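Local atomic coordinates of putative alpha-L-fucosidase (PDB entry 3GZA), a protein that probably hydrolyses alpha-L-fucosidic linkages and belongs to glycoside hydrolase family 29. Residues Y177-D182 / P204-Y209; Y370-E375 / K408-F413; G23-Y28 / H281-E286. All blocks are in the same frame, centred on the assembly; numbering follows the deposited sequence.

Following the chain from its N terminus, 23-28 comes first, on strand 22-26 of the barrel sheet, where it runs parallel to its neighbours, and it finds its partner 281-286 only after some 250 residues, so contact 3 closes a very long loop. Contact 1 opens and closes within that loop: 177-182 and 204-209 are separated by the crossover of a beta-alpha-beta unit, which includes helix 196-202. The two touch, Trp180 CZ3 lying 3.9 Å from Val25 CB, and both reach the same sheet. Contact 2 follows in series, after contact 3 has closed, and pairs strands of the C-terminal beta domain; its centre is about 30 Å from that of contact 3.

Contact 1: Y177-D182 / P204-Y209; sequences YMIWFD and PNCLFY. With EPE (4-(2-hydroxyethyl)-1-piperazine ethanesulfonic acid), chain C.
Leu207 and Tyr177 lie side by side, with Leu207 CD1 over one face of the Tyr177 ring, 3.7 Å from CE2. On the sheet face that carries Leu207, CB of Met178, a selenomethionine, meets Leu207 CB, while on the other Phe181 CE2 approaches Phe208 CE1 at 4.0 Å. Strands 178-181 and 207-209 run parallel, joined by a ladder from Leu207 N to Tyr177 O, Ile179 N to Leu207 O, Tyr209 N to Ile179 O and Phe181 N to Tyr209 O (2.8 Å). Further along, Tyr209 turns its edge to the face of Trp180, the planes at 74°, with CE2 3.5 Å above the indole plane. Both side chains have CG anti to the backbone N and lie alongside each other, pointing the same way, and both bond the sulfonate of the bound HEPES buffer molecule. Trp180 NE1 gives O2S a nearly straight bond of 3.0 Å (173°), and Tyr209 OH donates to O1S at 2.8 Å. His210, Gly183 and Glu223 also bond the ligand. An apolar seam thus ends in two donors gripping separate oxygens of one anionic group, consistent with a polar pocket at the C-terminal ends of the barrel strands.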
loop_
_atom_site.group_PDB
_atom_site.type_symbol
_atom_site.label_atom_id
_atom_site.label_comp_id
_atom_site.label_asym_id
_atom_site.label_seq_id
_atom_site.Cartn_x
_atom_site.Cartn_y
_atom_site.Cartn_z
ATOM N N TYR A 177 17.033 7.771 20.597
ATOM C CA TYR A 177 16.714 8.309 21.908
ATOM C C TYR A 177 15.475 7.652 22.459
ATOM O O TYR A 177 15.448 7.285 23.623
ATOM C CB TYR A 177 16.528 9.830 21.776
ATOM C CG TYR A 177 16.285 10.520 23.095
ATOM C CD1 TYR A 177 17.329 10.859 23.930
ATOM C CD2 TYR A 177 14.991 10.923 23.474
ATOM C CE1 TYR A 177 17.106 11.515 25.150
ATOM C CE2 TYR A 177 14.781 11.540 24.710
ATOM C CZ TYR A 177 15.838 11.881 25.515
ATOM O OH TYR A 177 15.608 12.546 26.707
HETATM N N MSE A 178 14.440 7.596 21.628
HETATM C CA MSE A 178 13.217 6.922 22.004
HETATM C C MSE A 178 12.549 6.404 20.749
HETATM O O MSE A 178 12.861 6.866 19.622
HETATM C CB MSE A 178 12.204 7.904 22.645
HETATM C CG MSE A 178 11.627 8.941 21.763
HETATM SE SE MSE A 178 10.143 9.880 22.494
HETATM C CE MSE A 178 11.057 10.923 23.843
ATOM N N ILE A 179 11.653 5.447 20.980
ATOM C CA ILE A 179 10.650 4.990 20.011
ATOM C C ILE A 179 9.342 5.323 20.727
ATOM O O ILE A 179 9.126 4.856 21.850
ATOM C CB ILE A 179 10.657 3.505 19.659
ATOM C CG1 ILE A 179 11.902 3.149 18.814
ATOM C CG2 ILE A 179 9.339 3.129 18.937
ATOM C CD1 ILE A 179 12.006 3.783 17.428
ATOM N N TRP A 180 8.517 6.151 20.084
ATOM C CA TRP A 180 7.241 6.621 20.589
ATOM C C TRP A 180 6.152 6.107 19.678
ATOM O O TRP A 180 6.089 6.463 18.512
ATOM C CB TRP A 180 7.218 8.145 20.549
ATOM C CG TRP A 180 5.986 8.890 21.042
ATOM C CD1 TRP A 180 4.719 8.396 21.267
ATOM C CD2 TRP A 180 5.902 10.301 21.286
ATOM N NE1 TRP A 180 3.888 9.386 21.689
ATOM C CE2 TRP A 180 4.583 10.572 21.706
ATOM C CE3 TRP A 180 6.824 11.354 21.214
ATOM C CZ2 TRP A 180 4.157 11.845 22.025
ATOM C CZ3 TRP A 180 6.395 12.626 21.542
ATOM C CH2 TRP A 180 5.064 12.871 21.887
ATOM N N PHE A 181 5.285 5.275 20.213
ATOM C CA PHE A 181 4.149 4.765 19.469
ATOM C C PHE A 181 2.923 5.603 19.765
ATOM O O PHE A 181 2.646 5.900 20.946
ATOM C CB PHE A 181 3.873 3.335 19.857
ATOM C CG PHE A 181 4.955 2.381 19.430
ATOM C CD1 PHE A 181 4.955 1.899 18.145
ATOM C CD2 PHE A 181 5.891 1.896 20.318
ATOM C CE1 PHE A 181 5.925 0.989 17.712
ATOM C CE2 PHE A 181 6.901 1.002 19.865
ATOM C CZ PHE A 181 6.890 0.571 18.561
ATOM N N ASP A 182 2.181 5.980 18.713
ATOM C CA ASP A 182 0.933 6.767 18.850
ATOM C C ASP A 182 -0.090 6.053 19.692
ATOM O O ASP A 182 -0.730 5.133 19.228
ATOM C CB ASP A 182 0.373 7.036 17.427
ATOM C CG ASP A 182 -0.954 7.722 17.426
ATOM O OD1 ASP A 182 -1.330 8.345 18.463
ATOM O OD2 ASP A 182 -1.612 7.659 16.351
ATOM N N PRO A 204 19.039 -1.299 22.693
ATOM C CA PRO A 204 19.034 -1.519 24.130
ATOM C C PRO A 204 19.070 -0.256 25.006
ATOM O O PRO A 204 18.681 -0.340 26.164
ATOM C CB PRO A 204 20.266 -2.416 24.367
ATOM C CG PRO A 204 21.120 -2.106 23.232
ATOM C CD PRO A 204 20.196 -1.968 22.087
ATOM N N ASN A 205 19.524 0.881 24.502
ATOM C CA ASN A 205 19.540 2.115 25.312
ATOM C C ASN A 205 18.487 3.117 24.917
ATOM O O ASN A 205 18.482 4.218 25.396
ATOM C CB ASN A 205 20.896 2.762 25.221
ATOM C CG ASN A 205 21.948 1.913 25.847
ATOM O OD1 ASN A 205 21.867 1.579 27.037
ATOM N ND2 ASN A 205 22.919 1.522 25.056
ATOM N N CYS A 206 17.575 2.695 24.052
ATOM C CA CYS A 206 16.485 3.523 23.578
ATOM C C CYS A 206 15.285 3.489 24.501
ATOM O O CYS A 206 14.890 2.438 24.971
ATOM C CB CYS A 206 16.094 3.074 22.154
ATOM S SG CYS A 206 14.745 3.962 21.359
ATOM N N LEU A 207 14.691 4.645 24.778
ATOM C CA LEU A 207 13.489 4.692 25.609
ATOM C C LEU A 207 12.361 4.068 24.838
ATOM O O LEU A 207 12.100 4.443 23.695
ATOM C CB LEU A 207 13.132 6.123 26.002
ATOM C CG LEU A 207 14.168 6.876 26.848
ATOM C CD1 LEU A 207 14.056 8.451 26.663
ATOM C CD2 LEU A 207 14.139 6.422 28.331
ATOM N N PHE A 208 11.682 3.138 25.474
ATOM C CA PHE A 208 10.558 2.399 24.868
ATOM C C PHE A 208 9.258 3.033 25.401
ATOM O O PHE A 208 8.968 2.973 26.615
ATOM C CB PHE A 208 10.622 0.931 25.238
ATOM C CG PHE A 208 9.505 0.113 24.660
ATOM C CD1 PHE A 208 9.583 -0.409 23.367
ATOM C CD2 PHE A 208 8.344 -0.122 25.405
ATOM C CE1 PHE A 208 8.547 -1.142 22.845
ATOM C CE2 PHE A 208 7.315 -0.850 24.877
ATOM C CZ PHE A 208 7.405 -1.371 23.616
ATOM N N TYR A 209 8.487 3.676 24.511
ATOM C CA TYR A 209 7.278 4.367 24.908
ATOM C C TYR A 209 6.207 4.061 23.877
ATOM O O TYR A 209 6.136 4.754 22.842
ATOM C CB TYR A 209 7.584 5.858 25.065
ATOM C CG TYR A 209 6.399 6.649 25.462
ATOM C CD1 TYR A 209 5.896 6.587 26.744
ATOM C CD2 TYR A 209 5.769 7.481 24.558
ATOM C CE1 TYR A 209 4.773 7.292 27.099
ATOM C CE2 TYR A 209 4.593 8.172 24.918
ATOM C CZ TYR A 209 4.114 8.051 26.179
ATOM O OH TYR A 209 2.970 8.664 26.624
HETATM N N1 EPE C . -3.001 10.796 23.659
HETATM C C2 EPE C . -3.045 11.662 22.470
HETATM C C3 EPE C . -4.409 12.358 22.581
HETATM N N4 EPE C . -4.437 13.211 23.763
HETATM C C5 EPE C . -4.411 12.349 24.903
HETATM C C6 EPE C . -3.051 11.592 24.860
HETATM C C7 EPE C . -5.581 14.116 23.632
HETATM C C8 EPE C . -6.005 14.964 24.808
HETATM O O8 EPE C . -5.026 15.888 25.222
HETATM C C9 EPE C . -1.999 9.712 23.547
HETATM C C10 EPE C . -0.651 10.259 23.864
HETATM S S EPE C . 0.702 9.056 23.672
HETATM O O1S EPE C . 1.737 9.767 24.386
HETATM O O2S EPE C . 0.982 8.882 22.261
HETATM O O3S EPE C . 0.358 7.788 24.374
#

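Contact 2: Y370-E375 / K408-F413; sequences YCIIQE and KRIEKF
Strands 366-375 and 409-418 are antiparallel neighbours in a four-stranded sheet of the C-terminal F5/8 type C-like domain, with 409-418 outermost in this chain. Cys371 with Glu411 and Ile373 with Arg409 are hydrogen-bonded pairs, each closed by two backbone bonds; Glu411 N to Cys371 O measures 2.9 Å at 177°. In the non-hydrogen-bonded pair between them, Ile372 CG1 meets Ile410 CG1 at 4.0 Å. On the same face the Lys412 chain crosses the Tyr370 ring, CG 3.7 Å above its plane toward the rim, and Ile410 CG2 comes to the ring edge at CD1, 3.7 Å away. Tyr370 OH bonds to Glu304. Replacing Tyr370 by an alanine would probably open a gap beside Ile410 CG2, set the Lys412 chain freer to move and leave Glu304 without this hydrogen-bond partner. On the opposite face Cys371 SG, in one of its two conformers, lies at the edge of the Phe413 ring. Lys408 NZ and Gln374 OE1 share a water; NZ also forms a salt bridge to Glu21, and OE1 a hydrogen bond with Asn436. Cys371 and Ile373 pack on strand 383-392 of a second four-stranded antiparallel sheet, consistent with the beta-sandwich of F5/8 type C domains.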
loop_
_atom_site.group_PDB
_atom_site.type_symbol
_atom_site.label_atom_id
_atom_site.label_comp_id
_atom_site.label_asym_id
_atom_site.label_seq_id
_atom_site.Cartn_x
_atom_site.Cartn_y
_atom_site.Cartn_z
ATOM N N TYR A 370 13.619 33.682 42.937
ATOM C CA TYR A 370 13.570 32.340 42.391
ATOM C C TYR A 370 14.681 31.504 42.953
ATOM O O TYR A 370 15.726 31.990 43.345
ATOM C CB TYR A 370 13.850 32.310 40.887
ATOM C CG TYR A 370 12.773 32.551 39.886
ATOM C CD1 TYR A 370 12.078 31.503 39.332
ATOM C CD2 TYR A 370 12.531 33.821 39.395
ATOM C CE1 TYR A 370 11.129 31.704 38.369
ATOM C CE2 TYR A 370 11.579 34.034 38.412
ATOM C CZ TYR A 370 10.884 32.976 37.902
ATOM O OH TYR A 370 9.963 33.155 36.892
ATOM N N CYS A 371 14.407 30.210 43.038
ATOM C CA CYS A 371 15.386 29.213 43.448
ATOM C C CYS A 371 15.225 28.001 42.562
ATOM O O CYS A 371 14.124 27.735 42.084
ATOM C CB CYS A 371 15.163 28.751 44.885
ATOM S SG CYS A 371 15.584 29.915 46.147
ATOM N N ILE A 372 16.306 27.256 42.364
ATOM C CA ILE A 372 16.264 25.998 41.651
ATOM C C ILE A 372 16.874 24.996 42.607
ATOM O O ILE A 372 17.828 25.329 43.301
ATOM C CB ILE A 372 17.024 26.061 40.308
ATOM C CG1 ILE A 372 16.194 26.883 39.310
ATOM C CG2 ILE A 372 17.352 24.667 39.757
ATOM C CD1 ILE A 372 16.798 26.979 37.948
ATOM N N ILE A 373 16.262 23.810 42.680
ATOM C CA ILE A 373 16.783 22.709 43.491
ATOM C C ILE A 373 16.813 21.505 42.581
ATOM O O ILE A 373 15.876 21.293 41.818
ATOM C CB ILE A 373 15.881 22.342 44.666
ATOM C CG1 ILE A 373 15.323 23.589 45.359
ATOM C CG2 ILE A 373 16.642 21.373 45.662
ATOM C CD1 ILE A 373 14.177 23.281 46.340
ATOM N N GLN A 374 17.900 20.748 42.620
ATOM C CA GLN A 374 18.014 19.521 41.830
ATOM C C GLN A 374 18.616 18.413 42.660
ATOM O O GLN A 374 19.618 18.635 43.340
ATOM C CB GLN A 374 18.918 19.723 40.607
ATOM C CG GLN A 374 18.500 20.773 39.613
ATOM C CD GLN A 374 19.352 20.715 38.360
ATOM O OE1 GLN A 374 20.312 21.471 38.243
ATOM N NE2 GLN A 374 19.065 19.780 37.459
ATOM N N GLU A 375 17.992 17.233 42.615
ATOM C CA GLU A 375 18.546 16.038 43.217
ATOM C C GLU A 375 19.398 15.314 42.167
ATOM O O GLU A 375 19.229 15.535 40.974
ATOM C CB GLU A 375 17.449 15.096 43.706
ATOM C CG GLU A 375 16.635 15.624 44.846
ATOM C CD GLU A 375 15.615 14.613 45.361
ATOM O OE1 GLU A 375 14.510 14.626 44.804
ATOM O OE2 GLU A 375 15.923 13.848 46.338
ATOM N N LYS A 408 14.627 18.414 38.723
ATOM C CA LYS A 408 14.626 19.860 38.807
ATOM C C LYS A 408 13.329 20.418 39.343
ATOM O O LYS A 408 12.256 19.996 38.937
ATOM C CB LYS A 408 14.915 20.496 37.444
ATOM C CG LYS A 408 15.031 22.032 37.439
ATOM C CD LYS A 408 15.590 22.512 36.110
ATOM C CE LYS A 408 17.151 22.460 36.053
ATOM N NZ LYS A 408 17.672 23.019 34.746
ATOM N N ARG A 409 13.469 21.404 40.225
ATOM C CA ARG A 409 12.367 22.107 40.833
ATOM C C ARG A 409 12.688 23.566 40.642
ATOM O O ARG A 409 13.785 24.001 41.052
ATOM C CB ARG A 409 12.289 21.816 42.336
ATOM C CG ARG A 409 11.150 22.527 43.091
ATOM C CD ARG A 409 9.826 21.947 42.754
ATOM N NE ARG A 409 8.727 22.685 43.351
ATOM C CZ ARG A 409 7.745 23.290 42.695
ATOM N NH1 ARG A 409 7.686 23.335 41.377
ATOM N NH2 ARG A 409 6.802 23.908 43.386
ATOM N N ILE A 410 11.741 24.318 40.075
ATOM C CA ILE A 410 11.885 25.776 39.980
ATOM C C ILE A 410 10.858 26.345 40.916
ATOM O O ILE A 410 9.691 26.025 40.796
ATOM C CB ILE A 410 11.686 26.302 38.536
ATOM C CG1 ILE A 410 12.798 25.759 37.632
ATOM C CG2 ILE A 410 11.704 27.888 38.469
ATOM C CD1 ILE A 410 12.588 25.961 36.139
ATOM N N GLU A 411 11.305 27.184 41.852
ATOM C CA GLU A 411 10.424 27.871 42.788
ATOM C C GLU A 411 10.503 29.373 42.528
ATOM O O GLU A 411 11.581 29.917 42.408
ATOM C CB GLU A 411 10.883 27.612 44.213
ATOM C CG GLU A 411 10.502 26.252 44.828
ATOM C CD GLU A 411 9.047 26.173 45.290
ATOM O OE1 GLU A 411 8.231 27.061 44.937
ATOM O OE2 GLU A 411 8.740 25.216 46.059
ATOM N N LYS A 412 9.347 30.024 42.492
ATOM C CA LYS A 412 9.240 31.470 42.280
ATOM C C LYS A 412 8.423 32.002 43.415
ATOM O O LYS A 412 7.405 31.427 43.762
ATOM C CB LYS A 412 8.499 31.741 40.983
ATOM C CG LYS A 412 8.369 33.227 40.573
ATOM C CD LYS A 412 7.610 33.312 39.238
ATOM C CE LYS A 412 7.554 34.689 38.646
ATOM N NZ LYS A 412 6.760 35.626 39.474
ATOM N N PHE A 413 8.837 33.132 43.977
ATOM C CA PHE A 413 8.141 33.705 45.111
ATOM C C PHE A 413 8.266 35.210 45.056
ATOM O O PHE A 413 9.015 35.737 44.251
ATOM C CB PHE A 413 8.706 33.132 46.426
ATOM C CG PHE A 413 10.211 33.011 46.442
ATOM C CD1 PHE A 413 11.003 34.071 46.846
ATOM C CD2 PHE A 413 10.826 31.854 46.025
ATOM C CE1 PHE A 413 12.391 33.971 46.844
ATOM C CE2 PHE A 413 12.212 31.749 46.033
ATOM C CZ PHE A 413 12.988 32.812 46.427
HETATM O O HOH W 1 20.467 22.631 35.369
#

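Contact 3: G23-Y28 / H281-E286; sequences GAVFHY and HEWFWE. With EDO (1,2-ethanediol), chain D.
His27 and Phe284 are the closest backbone positions, their CA atoms 5.7 Å apart, where the end of strand 22-26 meets a loop without regular structure. No direct hydrogen bond joins the two segments; one water links His27 O to Trp285 N, and a second lies within hydrogen-bonding distance of both His27 ND1 and Trp283 O. His27 carries the contact. Its CB lies over one face of the Phe284 ring, offset toward the rim, and is 3.6 Å from CE1. The imidazole turns its edge to that same phenyl, with the planes at 73°. Over the centre of one imidazole face stands Trp283 CB, 4.1 Å from the centroid. The indole itself meets the imidazole obliquely, Trp283 CE3 being 3.6 Å from His27 CE1, while Val25 CG1 touches Trp283 CZ3 at 3.8 Å. An ethanediol, probably from the crystallisation liquor, lies over the indole face and is hydrogen-bonded through O1 to His27 NE2 (2.7 Å), so in this crystal both imidazole nitrogens have a partner. Trp283 NE1 bonds to Glu223, and Phe284 meets His31, a sodium ligand, edge to face. The aromatic cluster thus lays the loop that runs from strand 264-273 to helix 296-304 across the C-terminal end of strand 22-26, which is flanked in the barrel by parallel strands 75-79 and 312-317.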
loop_
_atom_site.group_PDB
_atom_site.type_symbol
_atom_site.label_atom_id
_atom_site.label_comp_id
_atom_site.label_asym_id
_atom_site.label_seq_id
_atom_site.Cartn_x
_atom_site.Cartn_y
_atom_site.Cartn_z
ATOM N N GLY A 23 12.610 18.567 24.632
ATOM C CA GLY A 23 12.750 17.982 23.304
ATOM C C GLY A 23 11.647 18.456 22.386
ATOM O O GLY A 23 10.751 19.170 22.818
ATOM N N ALA A 24 11.714 18.032 21.124
ATOM C CA ALA A 24 10.708 18.385 20.143
ATOM C C ALA A 24 10.211 17.158 19.399
ATOM O O ALA A 24 10.967 16.209 19.147
ATOM C CB ALA A 24 11.280 19.381 19.118
ATOM N N VAL A 25 8.940 17.180 19.030
ATOM C CA VAL A 25 8.354 16.162 18.141
ATOM C C VAL A 25 7.851 16.946 16.874
ATOM O O VAL A 25 7.217 18.008 16.950
ATOM C CB VAL A 25 7.245 15.300 18.780
ATOM C CG1 VAL A 25 6.046 16.164 19.201
ATOM C CG2 VAL A 25 6.852 14.149 17.816
ATOM N N PHE A 26 8.179 16.418 15.698
ATOM C CA PHE A 26 7.814 16.965 14.421
ATOM C C PHE A 26 6.804 16.034 13.773
ATOM O O PHE A 26 7.156 14.879 13.508
ATOM C CB PHE A 26 9.043 17.083 13.487
ATOM C CG PHE A 26 10.109 18.033 13.973
ATOM C CD1 PHE A 26 11.044 17.613 14.924
ATOM C CD2 PHE A 26 10.122 19.340 13.555
ATOM C CE1 PHE A 26 12.012 18.534 15.379
ATOM C CE2 PHE A 26 11.089 20.196 13.977
ATOM C CZ PHE A 26 12.035 19.787 14.911
ATOM N N HIS A 27 5.566 16.498 13.618
ATOM C CA HIS A 27 4.514 15.761 12.936
ATOM C C HIS A 27 4.483 16.148 11.458
ATOM O O HIS A 27 4.472 17.335 11.124
ATOM C CB HIS A 27 3.146 16.027 13.565
ATOM C CG HIS A 27 2.939 15.365 14.892
ATOM N ND1 HIS A 27 3.521 15.807 16.068
ATOM C CD2 HIS A 27 2.206 14.288 15.219
ATOM C CE1 HIS A 27 3.141 15.013 17.059
ATOM N NE2 HIS A 27 2.336 14.085 16.570
ATOM N N TYR A 28 4.481 15.152 10.565
ATOM C CA TYR A 28 4.463 15.386 9.141
ATOM C C TYR A 28 3.817 14.163 8.496
ATOM O O TYR A 28 4.185 13.033 8.834
ATOM C CB TYR A 28 5.900 15.596 8.677
ATOM C CG TYR A 28 6.144 16.505 7.494
ATOM C CD1 TYR A 28 5.579 17.754 7.480
ATOM C CD2 TYR A 28 6.995 16.131 6.481
ATOM C CE1 TYR A 28 5.857 18.636 6.462
ATOM C CE2 TYR A 28 7.268 16.991 5.448
ATOM C CZ TYR A 28 6.735 18.241 5.479
ATOM O OH TYR A 28 7.027 19.157 4.500
ATOM N N HIS A 281 -4.944 24.163 18.747
ATOM C CA HIS A 281 -4.126 23.143 19.434
ATOM C C HIS A 281 -3.661 22.197 18.340
ATOM O O HIS A 281 -4.204 21.072 18.190
ATOM C CB HIS A 281 -4.987 22.453 20.506
ATOM C CG HIS A 281 -4.247 21.512 21.405
ATOM N ND1 HIS A 281 -3.607 21.935 22.546
ATOM C CD2 HIS A 281 -4.018 20.184 21.304
ATOM C CE1 HIS A 281 -3.008 20.889 23.114
ATOM N NE2 HIS A 281 -3.249 19.817 22.381
ATOM N N GLU A 282 -2.647 22.640 17.590
ATOM C CA GLU A 282 -2.306 21.988 16.343
ATOM C C GLU A 282 -0.952 21.293 16.330
ATOM O O GLU A 282 0.063 21.954 16.390
ATOM C CB GLU A 282 -2.337 23.006 15.208
ATOM C CG GLU A 282 -3.614 23.818 15.201
ATOM C CD GLU A 282 -4.915 23.010 15.307
ATOM O OE1 GLU A 282 -5.187 22.109 14.464
ATOM O OE2 GLU A 282 -5.750 23.344 16.180
ATOM N N TRP A 283 -0.970 19.961 16.213
ATOM C CA TRP A 283 0.253 19.184 16.139
ATOM C C TRP A 283 0.820 19.198 14.715
ATOM O O TRP A 283 1.992 18.907 14.505
ATOM C CB TRP A 283 0.007 17.758 16.595
ATOM C CG TRP A 283 -0.237 17.622 18.053
ATOM C CD1 TRP A 283 -1.432 17.469 18.649
ATOM C CD2 TRP A 283 0.744 17.651 19.114
ATOM N NE1 TRP A 283 -1.275 17.374 20.014
ATOM C CE2 TRP A 283 0.053 17.505 20.323
ATOM C CE3 TRP A 283 2.135 17.741 19.140
ATOM C CZ2 TRP A 283 0.696 17.441 21.569
ATOM C CZ3 TRP A 283 2.763 17.756 20.359
ATOM C CH2 TRP A 283 2.059 17.550 21.556
ATOM N N PHE A 284 -0.022 19.469 13.741
ATOM C CA PHE A 284 0.375 19.574 12.314
ATOM C C PHE A 284 0.264 20.978 11.738
ATOM O O PHE A 284 -0.530 21.816 12.202
ATOM C CB PHE A 284 -0.547 18.670 11.450
ATOM C CG PHE A 284 -0.329 17.188 11.615
ATOM C CD1 PHE A 284 0.661 16.570 10.891
ATOM C CD2 PHE A 284 -1.126 16.420 12.457
ATOM C CE1 PHE A 284 0.835 15.186 10.973
ATOM C CE2 PHE A 284 -0.932 15.083 12.568
ATOM C CZ PHE A 284 0.089 14.457 11.849
ATOM N N TRP A 285 1.063 21.220 10.712
ATOM C CA TRP A 285 0.953 22.452 9.946
ATOM C C TRP A 285 -0.368 22.445 9.206
ATOM O O TRP A 285 -0.716 21.485 8.533
ATOM C CB TRP A 285 2.103 22.597 8.958
ATOM C CG TRP A 285 2.113 23.963 8.361
ATOM C CD1 TRP A 285 2.808 25.058 8.824
ATOM C CD2 TRP A 285 1.331 24.440 7.243
ATOM N NE1 TRP A 285 2.516 26.154 8.060
ATOM C CE2 TRP A 285 1.629 25.800 7.080
ATOM C CE3 TRP A 285 0.423 23.837 6.354
ATOM C CZ2 TRP A 285 1.034 26.576 6.097
ATOM C CZ3 TRP A 285 -0.178 24.636 5.382
ATOM C CH2 TRP A 285 0.166 25.980 5.257
ATOM N N GLU A 286 -1.062 23.567 9.280
ATOM C CA GLU A 286 -2.340 23.817 8.644
ATOM C C GLU A 286 -2.305 25.266 8.169
ATOM O O GLU A 286 -1.564 26.088 8.708
ATOM C CB GLU A 286 -3.502 23.606 9.619
ATOM C CG GLU A 286 -3.590 22.240 10.148
ATOM C CD GLU A 286 -4.438 22.182 11.345
ATOM O OE1 GLU A 286 -5.656 22.240 11.205
ATOM O OE2 GLU A 286 -3.878 22.040 12.452
HETATM C C1 EDO D . 0.458 13.898 19.197
HETATM O O1 EDO D . 0.790 12.763 18.389
HETATM C C2 EDO D . 1.296 13.756 20.427
HETATM O O2 EDO D . 0.755 12.702 21.198
HETATM O O HOH W 2 4.125 18.477 16.194
HETATM O O HOH W 3 3.458 19.706 10.077
#